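Local coordinates for fiber protein (Raptor siadenovirus a, PDB 5FJL), which forms the trimeric head domain of the adenovirus fibre, the capsid part that probably attaches the virion to a receptor on the host cell, at residues H43-F54 and P103-N111; S115-H126 and E156-H167. One frame throughout, in Å; residues are numbered along the deposited sequence.

Contact 1. Residues H43-F54 and P103-N111; sequences HFLTKSGGVINF and PLEGAVQLN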
loop_
_atom_site.group_PDB
_atom_site.type_symbol
_atom_site.label_atom_id
_atom_site.label_comp_id
_atom_site.label_asym_id
_atom_site.label_seq_id
_atom_site.Cartn_x
_atom_site.Cartn_y
_atom_site.Cartn_z
ATOM N N HIS A 43 7.347 15.673 -16.723
ATOM C CA HIS A 43 6.860 14.555 -17.497
ATOM C C HIS A 43 7.982 13.654 -17.937
ATOM O O HIS A 43 9.157 14.026 -17.938
ATOM C CB HIS A 43 6.009 15.024 -18.711
ATOM C CG HIS A 43 6.787 15.643 -19.825
ATOM N ND1 HIS A 43 7.057 16.988 -19.861
ATOM C CD2 HIS A 43 7.377 15.111 -20.917
ATOM C CE1 HIS A 43 7.749 17.265 -20.965
ATOM N NE2 HIS A 43 7.911 16.155 -21.638
ATOM N N PHE A 44 7.586 12.458 -18.336
ATOM C CA PHE A 44 8.450 11.483 -18.984
ATOM C C PHE A 44 7.820 10.975 -20.274
ATOM O O PHE A 44 6.571 11.006 -20.414
ATOM C CB PHE A 44 8.709 10.246 -18.103
ATOM C CG PHE A 44 9.536 10.506 -16.875
ATOM C CD1 PHE A 44 10.876 10.731 -16.982
ATOM C CD2 PHE A 44 8.955 10.496 -15.606
ATOM C CE1 PHE A 44 11.649 10.961 -15.858
ATOM C CE2 PHE A 44 9.727 10.708 -14.476
ATOM C CZ PHE A 44 11.075 10.939 -14.612
ATOM N N LEU A 45 8.643 10.544 -21.213
ATOM C CA LEU A 45 8.236 9.826 -22.419
ATOM C C LEU A 45 8.541 8.349 -22.259
ATOM O O LEU A 45 9.635 7.993 -21.795
ATOM C CB LEU A 45 8.955 10.349 -23.680
ATOM C CG LEU A 45 8.382 11.594 -24.395
ATOM C CD1 LEU A 45 7.168 11.236 -25.215
ATOM C CD2 LEU A 45 8.061 12.686 -23.459
ATOM N N THR A 46 7.621 7.508 -22.681
ATOM C CA THR A 46 7.842 6.060 -22.745
ATOM C C THR A 46 8.376 5.668 -24.135
ATOM O O THR A 46 8.361 6.488 -25.083
ATOM C CB THR A 46 6.537 5.295 -22.528
ATOM O OG1 THR A 46 5.649 5.613 -23.596
ATOM C CG2 THR A 46 5.842 5.667 -21.203
ATOM N N LYS A 47 8.808 4.425 -24.284
ATOM C CA LYS A 47 9.375 3.952 -25.571
ATOM C C LYS A 47 8.399 4.067 -26.702
ATOM O O LYS A 47 8.826 4.351 -27.826
ATOM C CB LYS A 47 9.891 2.534 -25.487
ATOM C CG LYS A 47 11.140 2.454 -24.655
ATOM C CD LYS A 47 11.892 1.132 -24.833
ATOM C CE LYS A 47 11.207 -0.015 -24.172
ATOM N NZ LYS A 47 11.755 -1.332 -24.640
ATOM N N SER A 48 7.107 3.895 -26.456
ATOM C CA SER A 48 6.100 3.944 -27.513
ATOM C C SER A 48 5.654 5.387 -27.785
ATOM O O SER A 48 4.758 5.598 -28.617
ATOM C CB SER A 48 4.882 3.082 -27.176
ATOM O OG SER A 48 4.175 3.605 -26.060
ATOM N N GLY A 49 6.224 6.351 -27.077
ATOM C CA GLY A 49 5.850 7.759 -27.238
ATOM C C GLY A 49 4.762 8.284 -26.345
ATOM O O GLY A 49 4.224 9.418 -26.561
ATOM N N GLY A 50 4.386 7.558 -25.309
ATOM C CA GLY A 50 3.403 7.985 -24.339
ATOM C C GLY A 50 4.011 9.026 -23.411
ATOM O O GLY A 50 5.225 9.014 -23.148
ATOM N N VAL A 51 3.178 9.942 -22.931
ATOM C CA VAL A 51 3.600 10.965 -21.986
ATOM C C VAL A 51 2.993 10.662 -20.619
ATOM O O VAL A 51 1.770 10.482 -20.521
ATOM C CB VAL A 51 3.156 12.371 -22.448
ATOM C CG1 VAL A 51 3.526 13.451 -21.433
ATOM C CG2 VAL A 51 3.749 12.682 -23.817
ATOM N N ILE A 52 3.842 10.614 -19.604
ATOM C CA ILE A 52 3.472 10.464 -18.187
ATOM C C ILE A 52 3.706 11.814 -17.540
ATOM O O ILE A 52 4.833 12.234 -17.418
ATOM C CB ILE A 52 4.369 9.434 -17.423
ATOM C CG1 ILE A 52 4.257 8.013 -17.983
ATOM C CG2 ILE A 52 4.034 9.425 -15.921
ATOM C CD1 ILE A 52 5.345 7.109 -17.430
ATOM N N ASN A 53 2.665 12.465 -17.078
ATOM C CA ASN A 53 2.809 13.744 -16.382
ATOM C C ASN A 53 2.846 13.492 -14.905
ATOM O O ASN A 53 2.181 12.554 -14.399
ATOM C CB ASN A 53 1.622 14.652 -16.710
ATOM C CG ASN A 53 1.638 15.080 -18.149
ATOM O OD1 ASN A 53 2.558 15.724 -18.597
ATOM N ND2 ASN A 53 0.701 14.554 -18.914
ATOM N N PHE A 54 3.616 14.285 -14.179
ATOM C CA PHE A 54 3.600 14.201 -12.729
ATOM C C PHE A 54 3.679 15.576 -12.072
ATOM O O PHE A 54 4.115 16.530 -12.700
ATOM C CB PHE A 54 4.717 13.280 -12.250
ATOM C CG PHE A 54 6.101 13.779 -12.553
ATOM C CD1 PHE A 54 6.741 14.692 -11.724
ATOM C CD2 PHE A 54 6.768 13.328 -13.679
ATOM C CE1 PHE A 54 8.036 15.155 -12.017
ATOM C CE2 PHE A 54 8.068 13.762 -13.951
ATOM C CZ PHE A 54 8.685 14.679 -13.136
ATOM N N PRO A 103 11.621 1.789 -19.092
ATOM C CA PRO A 103 12.611 2.852 -19.212
ATOM C C PRO A 103 11.960 4.144 -19.700
ATOM O O PRO A 103 11.082 4.082 -20.585
ATOM C CB PRO A 103 13.583 2.290 -20.284
ATOM C CG PRO A 103 12.760 1.381 -21.053
ATOM C CD PRO A 103 11.794 0.733 -20.083
ATOM N N LEU A 104 12.351 5.257 -19.131
ATOM C CA LEU A 104 11.733 6.549 -19.412
ATOM C C LEU A 104 12.770 7.522 -19.960
ATOM O O LEU A 104 13.983 7.299 -19.831
ATOM C CB LEU A 104 11.092 7.086 -18.135
ATOM C CG LEU A 104 9.981 6.190 -17.540
ATOM C CD1 LEU A 104 9.647 6.677 -16.152
ATOM C CD2 LEU A 104 8.762 6.131 -18.419
ATOM N N GLU A 105 12.298 8.603 -20.549
ATOM C CA GLU A 105 13.135 9.742 -20.917
ATOM C C GLU A 105 12.481 11.006 -20.428
ATOM O O GLU A 105 11.262 11.140 -20.507
ATOM C CB GLU A 105 13.261 9.807 -22.441
ATOM C CG GLU A 105 14.063 8.669 -23.027
ATOM C CD GLU A 105 14.401 8.806 -24.510
ATOM O OE1 GLU A 105 14.280 9.908 -25.082
ATOM O OE2 GLU A 105 14.827 7.774 -25.090
ATOM N N GLY A 106 13.266 11.961 -19.934
ATOM C CA GLY A 106 12.753 13.250 -19.546
ATOM C C GLY A 106 13.824 14.137 -18.972
ATOM O O GLY A 106 14.987 13.704 -18.931
ATOM N N ALA A 107 13.442 15.327 -18.534
ATOM C CA ALA A 107 14.435 16.336 -18.142
ATOM C C ALA A 107 15.034 16.078 -16.793
ATOM O O ALA A 107 16.178 16.498 -16.551
ATOM C CB ALA A 107 13.798 17.675 -18.148
ATOM N N VAL A 108 14.288 15.429 -15.903
ATOM C CA VAL A 108 14.736 15.316 -14.511
ATOM C C VAL A 108 14.519 13.907 -13.994
ATOM O O VAL A 108 13.681 13.186 -14.490
ATOM C CB VAL A 108 14.030 16.333 -13.600
ATOM C CG1 VAL A 108 14.306 17.771 -14.073
ATOM C CG2 VAL A 108 12.538 16.061 -13.481
ATOM N N GLN A 109 15.328 13.526 -13.007
ATOM C CA GLN A 109 15.176 12.263 -12.338
ATOM C C GLN A 109 13.957 12.284 -11.460
ATOM O O GLN A 109 13.533 13.330 -10.992
ATOM C CB GLN A 109 16.356 12.020 -11.397
ATOM C CG GLN A 109 17.667 11.766 -12.072
ATOM C CD GLN A 109 18.790 11.433 -11.081
ATOM O OE1 GLN A 109 18.565 11.034 -9.923
ATOM N NE2 GLN A 109 20.017 11.568 -11.553
ATOM N N LEU A 110 13.412 11.091 -11.223
ATOM C CA LEU A 110 12.386 10.913 -10.200
ATOM C C LEU A 110 12.746 9.653 -9.431
ATOM O O LEU A 110 12.843 8.587 -9.997
ATOM C CB LEU A 110 10.987 10.816 -10.825
ATOM C CG LEU A 110 9.822 10.615 -9.861
ATOM C CD1 LEU A 110 9.764 11.684 -8.782
ATOM C CD2 LEU A 110 8.505 10.558 -10.619
ATOM N N ASN A 111 13.010 9.797 -8.129
ATOM C CA ASN A 111 13.436 8.684 -7.293
ATOM C C ASN A 111 12.473 8.612 -6.131
ATOM O O ASN A 111 12.329 9.603 -5.426
ATOM C CB ASN A 111 14.827 8.965 -6.746
ATOM C CG ASN A 111 15.846 9.031 -7.843
ATOM O OD1 ASN A 111 16.090 8.035 -8.492
ATOM N ND2 ASN A 111 16.357 10.211 -8.107
HETATM O O HOH W 1 10.667 15.936 -19.255
HETATM O O HOH W 2 11.429 14.278 -16.099
HETATM O O HOH W 3 11.410 5.940 -22.940
HETATM O O HOH W 4 8.996 2.999 -21.893
#
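The beta hairpin of residues 43-54, with a type I turn from T46 to G49, is roofed here by the loop that leaves strand 99-103. L45 and E105 form a single antiparallel bridge, a hydrogen-bonded pair: L45 N gives to E105 O at 2.8 Å and E105 N gives to L45 O at 3.0 Å. Either side of that bridge water takes over. One water joins H43 O to A107 N, another joins H43 O to V108 N, and two more bind P103 O, tying it to L45 O and K47 N. Beneath the backbone, F44 carries the apolar contact, its ring brought under the loop with CG beside the backbone N and anti to the carbonyl carbon (chi1 -68°). L104 CD1 lies over one ring face, 4.1 Å from the ring centroid, the water between H43 O and V108 N over the opposite face, and L110 CB meets the edge at F44 CZ, 3.8 Å away. L104 CD2 packs against I52 CD1 at 3.7 Å. L110 CD2 sits loosely over the F54 ring, 4.5 Å from F54 CG. The F44 ring thus sits between hydrocarbon and a hydrated polar seam, and an irregular loop is held with just two direct backbone bonds.

Contact 2. Residues S115-H126 and E156-H167; sequences STALCIFITTDH and ETIQYMHIVTVH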
loop_
_atom_site.group_PDB
_atom_site.type_symbol
_atom_site.label_atom_id
_atom_site.label_comp_id
_atom_site.label_asym_id
_atom_site.label_seq_id
_atom_site.Cartn_x
_atom_site.Cartn_y
_atom_site.Cartn_z
ATOM N N SER A 115 5.170 2.356 -3.969
ATOM C CA SER A 115 3.743 2.559 -3.635
ATOM C C SER A 115 2.900 1.467 -4.248
ATOM O O SER A 115 3.236 0.872 -5.261
ATOM C CB SER A 115 3.194 3.906 -4.122
ATOM O OG SER A 115 3.677 4.912 -3.285
ATOM N N THR A 116 1.802 1.153 -3.584
ATOM C CA THR A 116 0.898 0.128 -4.007
ATOM C C THR A 116 -0.032 0.643 -5.103
ATOM O O THR A 116 -0.586 1.748 -4.985
ATOM C CB THR A 116 0.011 -0.369 -2.860
ATOM O OG1 THR A 116 0.867 -0.668 -1.723
ATOM C CG2 THR A 116 -0.760 -1.589 -3.235
ATOM N N ALA A 117 -0.235 -0.188 -6.125
ATOM C CA ALA A 117 -1.154 0.131 -7.221
ATOM C C ALA A 117 -2.068 -1.005 -7.496
ATOM O O ALA A 117 -1.706 -2.147 -7.290
ATOM C CB ALA A 117 -0.391 0.405 -8.496
ATOM N N LEU A 118 -3.270 -0.692 -7.991
ATOM C CA LEU A 118 -4.160 -1.661 -8.617
ATOM C C LEU A 118 -3.929 -1.582 -10.124
ATOM O O LEU A 118 -4.152 -0.516 -10.711
ATOM C CB LEU A 118 -5.627 -1.331 -8.320
ATOM C CG LEU A 118 -6.609 -2.186 -9.140
ATOM C CD1 LEU A 118 -6.433 -3.651 -8.815
ATOM C CD2 LEU A 118 -8.023 -1.727 -8.903
ATOM N N CYS A 119 -3.461 -2.661 -10.710
ATOM C CA CYS A 119 -3.157 -2.738 -12.147
ATOM C C CYS A 119 -3.956 -3.823 -12.791
ATOM O O CYS A 119 -4.314 -4.853 -12.185
ATOM C CB CYS A 119 -1.693 -3.028 -12.384
ATOM S SG CYS A 119 -0.650 -1.651 -11.790
ATOM N N ILE A 120 -4.207 -3.636 -14.094
ATOM C CA ILE A 120 -4.840 -4.629 -14.937
ATOM C C ILE A 120 -3.866 -4.943 -16.054
ATOM O O ILE A 120 -3.425 -4.041 -16.755
ATOM C CB ILE A 120 -6.188 -4.151 -15.504
ATOM C CG1 ILE A 120 -7.195 -3.874 -14.365
ATOM C CG2 ILE A 120 -6.759 -5.175 -16.465
ATOM C CD1 ILE A 120 -8.366 -3.041 -14.804
ATOM N N PHE A 121 -3.499 -6.209 -16.184
ATOM C CA PHE A 121 -2.627 -6.683 -17.256
ATOM C C PHE A 121 -3.458 -7.430 -18.265
ATOM O O PHE A 121 -4.160 -8.366 -17.912
ATOM C CB PHE A 121 -1.492 -7.595 -16.726
ATOM C CG PHE A 121 -0.562 -6.881 -15.779
ATOM C CD1 PHE A 121 -0.815 -6.858 -14.407
ATOM C CD2 PHE A 121 0.577 -6.234 -16.242
ATOM C CE1 PHE A 121 0.024 -6.178 -13.546
ATOM C CE2 PHE A 121 1.419 -5.566 -15.359
ATOM C CZ PHE A 121 1.120 -5.524 -14.019
ATOM N N ILE A 122 -3.386 -6.976 -19.512
ATOM C CA ILE A 122 -4.073 -7.621 -20.635
ATOM C C ILE A 122 -3.050 -8.394 -21.438
ATOM O O ILE A 122 -2.063 -7.823 -21.914
ATOM C CB ILE A 122 -4.747 -6.576 -21.548
ATOM C CG1 ILE A 122 -5.628 -5.615 -20.751
ATOM C CG2 ILE A 122 -5.481 -7.265 -22.683
ATOM C CD1 ILE A 122 -6.786 -6.229 -20.071
ATOM N N THR A 123 -3.272 -9.707 -21.574
ATOM C CA THR A 123 -2.497 -10.538 -22.469
ATOM C C THR A 123 -3.438 -10.981 -23.606
ATOM O O THR A 123 -4.638 -10.695 -23.573
ATOM C CB THR A 123 -1.889 -11.751 -21.763
ATOM O OG1 THR A 123 -2.923 -12.621 -21.352
ATOM C CG2 THR A 123 -1.038 -11.309 -20.531
ATOM N N THR A 124 -2.909 -11.689 -24.597
ATOM C CA THR A 124 -3.794 -12.181 -25.657
ATOM C C THR A 124 -4.919 -13.024 -25.091
ATOM O O THR A 124 -6.094 -12.886 -25.518
ATOM C CB THR A 124 -2.980 -13.007 -26.677
ATOM O OG1 THR A 124 -1.995 -12.168 -27.281
ATOM C CG2 THR A 124 -3.900 -13.589 -27.739
ATOM N N ASP A 125 -4.630 -13.893 -24.112
ATOM C CA ASP A 125 -5.618 -14.815 -23.607
ATOM C C ASP A 125 -6.275 -14.450 -22.325
ATOM O O ASP A 125 -7.300 -15.042 -21.974
ATOM C CB ASP A 125 -4.985 -16.201 -23.434
ATOM C CG ASP A 125 -4.646 -16.878 -24.766
ATOM O OD1 ASP A 125 -5.076 -16.452 -25.861
ATOM O OD2 ASP A 125 -3.942 -17.922 -24.697
ATOM N N HIS A 126 -5.704 -13.520 -21.537
ATOM C CA HIS A 126 -6.172 -13.312 -20.165
ATOM C C HIS A 126 -6.226 -11.849 -19.750
ATOM O O HIS A 126 -5.628 -10.984 -20.386
ATOM C CB HIS A 126 -5.271 -14.079 -19.139
ATOM C CG HIS A 126 -5.319 -15.555 -19.309
ATOM N ND1 HIS A 126 -4.296 -16.278 -19.877
ATOM C CD2 HIS A 126 -6.313 -16.430 -19.055
ATOM C CE1 HIS A 126 -4.645 -17.552 -19.926
ATOM N NE2 HIS A 126 -5.854 -17.670 -19.415
ATOM N N GLU A 156 3.551 -15.273 -20.621
ATOM C CA GLU A 156 2.652 -14.570 -21.548
ATOM C C GLU A 156 3.224 -13.202 -21.813
ATOM O O GLU A 156 4.002 -12.684 -21.032
ATOM C CB GLU A 156 1.260 -14.396 -20.974
ATOM C CG GLU A 156 0.516 -15.685 -20.717
ATOM C CD GLU A 156 -0.769 -15.458 -19.996
ATOM O OE1 GLU A 156 -1.738 -14.974 -20.633
ATOM O OE2 GLU A 156 -0.866 -15.784 -18.798
ATOM N N THR A 157 2.852 -12.627 -22.946
ATOM C CA THR A 157 3.280 -11.293 -23.369
ATOM C C THR A 157 2.260 -10.241 -22.922
ATOM O O THR A 157 1.052 -10.414 -23.089
ATOM C CB THR A 157 3.406 -11.256 -24.901
ATOM O OG1 THR A 157 4.426 -12.210 -25.267
ATOM C CG2 THR A 157 3.781 -9.917 -25.439
ATOM N N ILE A 158 2.785 -9.165 -22.344
ATOM C CA ILE A 158 1.937 -8.024 -21.999
ATOM C C ILE A 158 1.510 -7.316 -23.285
ATOM O O ILE A 158 2.353 -6.904 -24.071
ATOM C CB ILE A 158 2.684 -7.038 -21.103
ATOM C CG1 ILE A 158 3.101 -7.686 -19.770
ATOM C CG2 ILE A 158 1.865 -5.780 -20.866
ATOM C CD1 ILE A 158 4.104 -6.840 -19.008
ATOM N N GLN A 159 0.194 -7.178 -23.462
ATOM C CA GLN A 159 -0.353 -6.272 -24.451
ATOM C C GLN A 159 -0.518 -4.883 -23.848
ATOM O O GLN A 159 -0.035 -3.902 -24.409
ATOM C CB GLN A 159 -1.663 -6.823 -25.016
ATOM C CG GLN A 159 -1.545 -8.223 -25.602
ATOM C CD GLN A 159 -0.645 -8.326 -26.815
ATOM O OE1 GLN A 159 -0.520 -7.403 -27.595
ATOM N NE2 GLN A 159 0.035 -9.463 -26.945
ATOM N N TYR A 160 -1.167 -4.805 -22.681
ATOM C CA TYR A 160 -1.331 -3.556 -21.967
ATOM C C TYR A 160 -1.183 -3.758 -20.474
ATOM O O TYR A 160 -1.555 -4.819 -19.976
ATOM C CB TYR A 160 -2.703 -2.888 -22.234
ATOM C CG TYR A 160 -2.871 -2.558 -23.688
ATOM C CD1 TYR A 160 -2.383 -1.357 -24.187
ATOM C CD2 TYR A 160 -3.442 -3.459 -24.546
ATOM C CE1 TYR A 160 -2.478 -1.072 -25.544
ATOM C CE2 TYR A 160 -3.548 -3.193 -25.896
ATOM C CZ TYR A 160 -3.065 -1.996 -26.377
ATOM O OH TYR A 160 -3.140 -1.708 -27.753
ATOM N N MET A 161 -0.695 -2.709 -19.815
ATOM C CA MET A 161 -0.859 -2.585 -18.353
ATOM C C MET A 161 -1.623 -1.329 -18.092
ATOM O O MET A 161 -1.139 -0.255 -18.458
ATOM C CB MET A 161 0.488 -2.525 -17.637
ATOM C CG MET A 161 0.360 -2.354 -16.123
ATOM S SD MET A 161 1.917 -2.121 -15.220
ATOM C CE MET A 161 2.286 -0.450 -15.635
ATOM N N HIS A 162 -2.740 -1.448 -17.398
ATOM C CA HIS A 162 -3.517 -0.289 -16.991
ATOM C C HIS A 162 -3.315 -0.045 -15.504
ATOM O O HIS A 162 -3.611 -0.938 -14.722
ATOM C CB HIS A 162 -5.006 -0.492 -17.267
ATOM C CG HIS A 162 -5.329 -0.824 -18.696
ATOM N ND1 HIS A 162 -5.158 0.088 -19.713
ATOM C CD2 HIS A 162 -5.808 -1.953 -19.271
ATOM C CE1 HIS A 162 -5.548 -0.466 -20.854
ATOM N NE2 HIS A 162 -5.932 -1.698 -20.620
ATOM N N ILE A 163 -2.840 1.122 -15.130
ATOM C CA ILE A 163 -2.818 1.529 -13.713
ATOM C C ILE A 163 -4.170 2.157 -13.402
ATOM O O ILE A 163 -4.494 3.219 -13.937
ATOM C CB ILE A 163 -1.681 2.525 -13.394
ATOM C CG1 ILE A 163 -0.313 1.983 -13.847
ATOM C CG2 ILE A 163 -1.733 2.934 -11.929
ATOM C CD1 ILE A 163 0.843 2.888 -13.552
ATOM N N VAL A 164 -4.945 1.514 -12.558
ATOM C CA VAL A 164 -6.264 1.978 -12.188
ATOM C C VAL A 164 -6.181 3.033 -11.086
ATOM O O VAL A 164 -6.756 4.112 -11.192
ATOM C CB VAL A 164 -7.148 0.820 -11.744
ATOM C CG1 VAL A 164 -8.511 1.345 -11.264
ATOM C CG2 VAL A 164 -7.305 -0.201 -12.867
ATOM N N THR A 165 -5.425 2.721 -10.051
ATOM C CA THR A 165 -5.190 3.703 -8.979
ATOM C C THR A 165 -3.878 3.315 -8.274
ATOM O O THR A 165 -3.453 2.172 -8.327
ATOM C CB THR A 165 -6.433 3.837 -8.090
ATOM O OG1 THR A 165 -6.429 5.122 -7.411
ATOM C CG2 THR A 165 -6.481 2.683 -7.204
ATOM N N VAL A 166 -3.202 4.339 -7.749
ATOM C CA VAL A 166 -1.908 4.128 -7.074
ATOM C C VAL A 166 -1.797 5.118 -5.918
ATOM O O VAL A 166 -2.208 6.272 -5.991
ATOM C CB VAL A 166 -0.717 4.196 -8.069
ATOM C CG1 VAL A 166 -0.702 5.493 -8.841
ATOM C CG2 VAL A 166 0.610 3.948 -7.388
ATOM N N HIS A 167 -1.252 4.641 -4.813
ATOM C CA HIS A 167 -1.001 5.516 -3.664
ATOM C C HIS A 167 0.089 6.530 -4.058
ATOM O O HIS A 167 1.007 6.186 -4.807
ATOM C CB HIS A 167 -0.553 4.688 -2.450
ATOM C CG HIS A 167 -0.467 5.475 -1.179
ATOM N ND1 HIS A 167 -1.579 5.842 -0.453
ATOM C CD2 HIS A 167 0.585 6.030 -0.546
ATOM C CE1 HIS A 167 -1.214 6.570 0.581
ATOM N NE2 HIS A 167 0.102 6.683 0.559
HETATM O O HOH W 5 -0.133 -11.675 -25.002
HETATM O O HOH W 6 -1.820 -14.935 -23.522
#
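Two neighbouring strands of the head's antiparallel sheet, 115-122 and 160-166, pair side by side here, and the pairing runs on into the loops at one end. Backbone bonds such as I120 N to H162 O and H162 N to I120 O, both 2.8 Å, hold the register, which two classic beta bulges interrupt. At one, V164 and T165 both face L118; at the other, Q159 N and Y160 N both give to I122 O. On the face bearing A117, C119 and F121, M161 lies alongside the F121 ring and points the same way. With CG anti to the backbone N (chi1 178°) and chi2 extended (-175°), its CG and SD both come to 3.5 Å from F121 CE2, an oblique Met-aromatic contact. At the first bulge V164 reaches across, CG1 to L118 CD2 and CG2 to I120 CD1, the latter at 3.6 Å, and L149 of a neighbouring subunit packs on L118 and V164. H167 meets its counterparts in both other subunits, its ND1 bonding to P114 O of a neighbouring subunit.

At the loop end, E156 OE1 takes T123 OG1 at 2.7 Å and H126 ND1 at 3.0 Å, from opposite faces of the carboxylate plane, and also a water that accepts from D125 N. The histidine bond is straight (172°) and lies in the imidazole plane, while T123 OG1 also accepts from H126 N in an ST motif. Y128 OH binds E156 OE2, so both oxygens are gripped, which would be expected to stabilise the charged carboxylate and hold the 123-126 turn against E156.

How the contacts relate
Followed from the N terminus, the chain first makes the hairpin of residues 43-54, then runs through three more strands and strand 99-103 before the 103-111 loop returns to that hairpin and closes contact 1. Only a few residues later strand 115-122 begins, and contact 2 closes when the chain comes back along 156-167 after strands 127-138 and 144-149. The two closures are therefore in series, neither nested nor crossed. Their centres lie 18 Å apart on opposite sides of the chain's centre, with no direct touch, yet both reach the same sheet. Contact 1 ties a loop to the hairpin of residues 43-54 within the subunit, whereas contact 2 joins strands that reach the trimer interface.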